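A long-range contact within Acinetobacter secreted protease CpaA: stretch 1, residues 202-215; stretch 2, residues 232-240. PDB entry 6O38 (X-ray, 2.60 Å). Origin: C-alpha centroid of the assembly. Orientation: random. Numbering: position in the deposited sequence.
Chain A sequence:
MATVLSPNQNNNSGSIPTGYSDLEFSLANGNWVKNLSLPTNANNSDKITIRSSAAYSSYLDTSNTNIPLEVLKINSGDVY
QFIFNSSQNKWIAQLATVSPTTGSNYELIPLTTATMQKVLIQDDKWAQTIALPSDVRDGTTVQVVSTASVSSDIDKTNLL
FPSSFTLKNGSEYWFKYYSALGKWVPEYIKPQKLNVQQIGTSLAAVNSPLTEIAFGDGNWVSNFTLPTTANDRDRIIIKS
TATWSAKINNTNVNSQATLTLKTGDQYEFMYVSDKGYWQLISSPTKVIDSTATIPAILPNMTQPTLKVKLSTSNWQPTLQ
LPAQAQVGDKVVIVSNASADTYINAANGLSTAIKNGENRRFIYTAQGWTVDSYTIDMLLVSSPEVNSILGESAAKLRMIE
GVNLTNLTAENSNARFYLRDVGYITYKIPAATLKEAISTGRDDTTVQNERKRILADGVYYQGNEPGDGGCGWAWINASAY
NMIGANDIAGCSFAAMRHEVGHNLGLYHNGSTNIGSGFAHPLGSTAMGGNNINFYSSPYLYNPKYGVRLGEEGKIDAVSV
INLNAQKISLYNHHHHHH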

# COMPACT_ATOMS: atom_id res chain seq x y z
N SER A 202 9.60 -9.63 29.22
CA SER A 202 8.14 -9.56 29.15
C SER A 202 7.68 -8.12 29.32
O SER A 202 8.35 -7.31 29.96
CB SER A 202 7.49 -10.44 30.23
OG SER A 202 7.68 -9.89 31.52
N LEU A 203 6.53 -7.82 28.73
CA LEU A 203 5.83 -6.56 28.92
C LEU A 203 4.46 -6.88 29.51
O LEU A 203 3.62 -7.49 28.85
CB LEU A 203 5.69 -5.79 27.60
CG LEU A 203 5.08 -4.40 27.69
CD1 LEU A 203 5.89 -3.50 28.61
CD2 LEU A 203 4.94 -3.78 26.31
N ALA A 204 4.24 -6.47 30.76
CA ALA A 204 2.99 -6.81 31.43
C ALA A 204 1.81 -6.09 30.80
O ALA A 204 0.75 -6.70 30.58
CB ALA A 204 3.09 -6.47 32.92
N ALA A 205 1.96 -4.80 30.48
CA ALA A 205 0.87 -4.03 29.92
C ALA A 205 1.43 -2.89 29.09
O ALA A 205 2.57 -2.46 29.28
CB ALA A 205 -0.05 -3.48 31.02
N VAL A 206 0.62 -2.41 28.15
CA VAL A 206 0.99 -1.27 27.32
C VAL A 206 0.44 0.00 27.94
O VAL A 206 -0.52 -0.01 28.71
CB VAL A 206 0.50 -1.44 25.87
CG1 VAL A 206 1.20 -2.62 25.21
CG2 VAL A 206 -1.01 -1.61 25.83
N ASN A 207 1.06 1.13 27.58
CA ASN A 207 0.74 2.42 28.16
C ASN A 207 0.27 3.44 27.14
O ASN A 207 -0.13 4.55 27.52
CB ASN A 207 1.95 2.99 28.91
CG ASN A 207 1.57 3.75 30.16
OD1 ASN A 207 0.39 3.84 30.51
ND2 ASN A 207 2.56 4.30 30.85
N SER A 208 0.30 3.11 25.85
CA SER A 208 0.01 4.07 24.79
C SER A 208 -0.44 3.28 23.56
O SER A 208 -0.28 2.05 23.51
CB SER A 208 1.25 4.93 24.47
OG SER A 208 2.22 4.19 23.77
N PRO A 209 -1.02 3.95 22.56
CA PRO A 209 -1.50 3.20 21.38
C PRO A 209 -0.39 2.61 20.53
O PRO A 209 -0.68 1.74 19.70
CB PRO A 209 -2.30 4.25 20.59
CG PRO A 209 -2.56 5.36 21.55
CD PRO A 209 -1.40 5.37 22.49
N LEU A 210 0.85 3.05 20.70
CA LEU A 210 1.96 2.56 19.89
C LEU A 210 3.19 2.44 20.78
O LEU A 210 3.77 3.46 21.19
CB LEU A 210 2.23 3.48 18.71
CG LEU A 210 3.35 3.05 17.75
CD1 LEU A 210 3.08 1.65 17.23
CD2 LEU A 210 3.49 4.04 16.61
N THR A 211 3.60 1.21 21.07
CA THR A 211 4.80 0.93 21.85
C THR A 211 5.87 0.37 20.92
O THR A 211 5.59 -0.52 20.12
CB THR A 211 4.50 -0.06 22.98
OG1 THR A 211 3.34 0.36 23.70
CG2 THR A 211 5.68 -0.14 23.94
N GLU A 212 7.09 0.89 21.04
CA GLU A 212 8.19 0.52 20.16
C GLU A 212 9.33 -0.03 21.02
O GLU A 212 9.91 0.70 21.82
CB GLU A 212 8.65 1.72 19.33
CG GLU A 212 9.78 1.44 18.37
CD GLU A 212 10.04 2.60 17.42
OE1 GLU A 212 11.17 3.13 17.43
OE2 GLU A 212 9.11 2.98 16.69
N ILE A 213 9.63 -1.31 20.84
CA ILE A 213 10.60 -2.03 21.67
C ILE A 213 11.84 -2.30 20.82
O ILE A 213 11.76 -2.98 19.79
CB ILE A 213 10.01 -3.33 22.21
CG1 ILE A 213 8.77 -3.03 23.06
CG2 ILE A 213 11.05 -4.09 23.02
CD1 ILE A 213 7.88 -4.22 23.30
N ALA A 214 12.98 -1.78 21.27
CA ALA A 214 14.23 -1.86 20.52
C ALA A 214 15.15 -2.92 21.09
O ALA A 214 15.32 -3.02 22.31
CB ALA A 214 14.94 -0.51 20.50
N PHE A 215 15.74 -3.72 20.21
CA PHE A 215 16.80 -4.65 20.54
C PHE A 215 18.11 -4.16 19.94
O PHE A 215 18.13 -3.65 18.81
CB PHE A 215 16.50 -6.06 20.03
CG PHE A 215 15.49 -6.82 20.85
CD1 PHE A 215 14.18 -6.38 20.96
CD2 PHE A 215 15.86 -7.98 21.51
CE1 PHE A 215 13.26 -7.08 21.71
CE2 PHE A 215 14.94 -8.69 22.27
CZ PHE A 215 13.64 -8.24 22.36
N ASP A 232 -8.29 -1.99 22.48
CA ASP A 232 -8.53 -2.33 21.09
C ASP A 232 -7.63 -1.52 20.16
O ASP A 232 -7.57 -0.29 20.25
CB ASP A 232 -10.00 -2.08 20.74
CG ASP A 232 -10.47 -2.90 19.55
OD1 ASP A 232 -9.73 -3.82 19.14
OD2 ASP A 232 -11.57 -2.63 19.04
N ARG A 233 -6.89 -2.24 19.31
CA ARG A 233 -6.04 -1.68 18.26
C ARG A 233 -4.77 -1.03 18.79
O ARG A 233 -4.12 -0.26 18.07
CB ARG A 233 -6.81 -0.68 17.38
CG ARG A 233 -7.38 -1.28 16.10
CD ARG A 233 -8.23 -2.50 16.40
NE ARG A 233 -8.81 -3.08 15.18
CZ ARG A 233 -9.81 -3.95 15.17
NH1 ARG A 233 -10.36 -4.35 16.32
NH2 ARG A 233 -10.28 -4.41 14.02
N ASP A 234 -4.38 -1.31 20.03
CA ASP A 234 -3.05 -0.95 20.48
C ASP A 234 -2.01 -1.72 19.67
O ASP A 234 -2.23 -2.86 19.26
CB ASP A 234 -2.87 -1.24 21.97
CG ASP A 234 -3.63 -0.27 22.85
OD1 ASP A 234 -3.95 0.84 22.37
OD2 ASP A 234 -3.90 -0.61 24.02
N ARG A 235 -0.87 -1.08 19.42
CA ARG A 235 0.15 -1.65 18.55
C ARG A 235 1.49 -1.72 19.25
O ARG A 235 1.85 -0.82 20.02
CB ARG A 235 0.28 -0.84 17.25
CG ARG A 235 -0.89 -1.02 16.31
CD ARG A 235 -0.61 -0.43 14.94
NE ARG A 235 -1.73 -0.62 14.03
CZ ARG A 235 -1.64 -0.57 12.70
NH1 ARG A 235 -0.46 -0.35 12.13
NH2 ARG A 235 -2.71 -0.76 11.95
N ILE A 236 2.23 -2.79 18.98
CA ILE A 236 3.58 -2.99 19.49
C ILE A 236 4.49 -3.26 18.30
O ILE A 236 4.25 -4.21 17.54
CB ILE A 236 3.67 -4.14 20.50
CG1 ILE A 236 2.92 -3.78 21.79
CG2 ILE A 236 5.12 -4.48 20.80
CD1 ILE A 236 2.95 -4.87 22.83
N ILE A 237 5.52 -2.44 18.13
CA ILE A 237 6.55 -2.64 17.13
C ILE A 237 7.80 -3.13 17.84
O ILE A 237 8.23 -2.55 18.84
CB ILE A 237 6.84 -1.36 16.33
CG1 ILE A 237 5.60 -0.93 15.54
CG2 ILE A 237 8.02 -1.56 15.39
CD1 ILE A 237 5.75 0.39 14.83
N ILE A 238 8.39 -4.21 17.32
CA ILE A 238 9.61 -4.79 17.87
C ILE A 238 10.69 -4.68 16.81
O ILE A 238 10.55 -5.21 15.70
CB ILE A 238 9.40 -6.25 18.30
CG1 ILE A 238 8.28 -6.34 19.33
CG2 ILE A 238 10.69 -6.82 18.87
CD1 ILE A 238 8.01 -7.74 19.84
N LYS A 239 11.78 -3.99 17.15
CA LYS A 239 12.88 -3.74 16.23
C LYS A 239 14.18 -4.27 16.82
O LYS A 239 14.35 -4.33 18.04
CB LYS A 239 13.06 -2.24 15.95
CG LYS A 239 11.92 -1.56 15.23
CD LYS A 239 12.17 -0.05 15.19
CE LYS A 239 11.00 0.71 14.60
NZ LYS A 239 11.29 2.18 14.55
N SER A 240 15.09 -4.67 15.94
CA SER A 240 16.39 -5.17 16.38
C SER A 240 17.49 -4.62 15.49
O SER A 240 17.37 -4.59 14.27
CB SER A 240 16.44 -6.70 16.36
OG SER A 240 17.74 -7.16 16.68

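Two neighbouring parallel strands must share their hydrogen bonds in a staggered way, and this pair from CpaA is a clear example. In such a pairing, alternate residues of each strand offer both N and O to the partner, while side chains alternate between the two sheet faces.

Along stretch 2, Asp232 and Arg233 come first, and they hold each other rather than stretch 1: Arg233 NH1 forms a salt bridge with Asp232 OD1 at 2.9 Å. Contact begins in earnest at Asp234, whose carboxylate lies beside the turn that leads into the first strand. Its OD1 is 3.5 Å from Pro209 CA and its OD2 3.6 Å from Val206 CG2; the polar needs of the carboxylate are met elsewhere in the structure.

Arg235 opens the ladder. Its N donates to Pro209 O (2.8 Å), and its O accepts from Thr211 N (2.9 Å). Proline lacks an amide hydrogen, but here only its carbonyl is required. The Arg235 side chain packs through its CB, 3.7 Å from Leu210 CD1, before its end leads away to partners elsewhere.

Ile236 turns to the other face, with Thr211, Ile213 and Phe215. Its CD1 meets Val206 CG1 at 3.7 Å, and its CG2 meets Ile213 CD1 at 3.7 Å, so one branched side chain joins the loop before the first strand to the strand itself. This face is buried, a setting well suited to isoleucine. Between the conventional bonds, Ile236 CA also makes a CA-H...O contact with Thr211 O (3.2 Å).

Ile237 repeats the pattern of Arg235: its N donates to Thr211 O (2.8 Å), and its O accepts from Ile213 N (2.7 Å) at a nearly linear 173°. Its side chain, on the partly exposed face, reaches Leu210, with the two CD1 atoms 3.8 Å apart.

Ile238 returns to the buried face, where its CG2 lies 3.8 Å from Phe215 CE1, obliquely to the ring. Lys239 then completes the ladder, its N donating to Ile213 O (2.8 Å) and its O accepting from Phe215 N (2.6 Å). Its extended side chain, m at chi1 and t thereafter, brings NZ within 3.0 Å of Glu212 OE1 in a salt bridge. Long, flexible charged residues suit this more open face.

At Ser240 the strands stay close: its CB is 3.7 Å from Phe215 CB, and the small side chain occupies a buried position. Together the two stretches bury 795 Å², with backbone bonds setting the register and side chains packing on both faces.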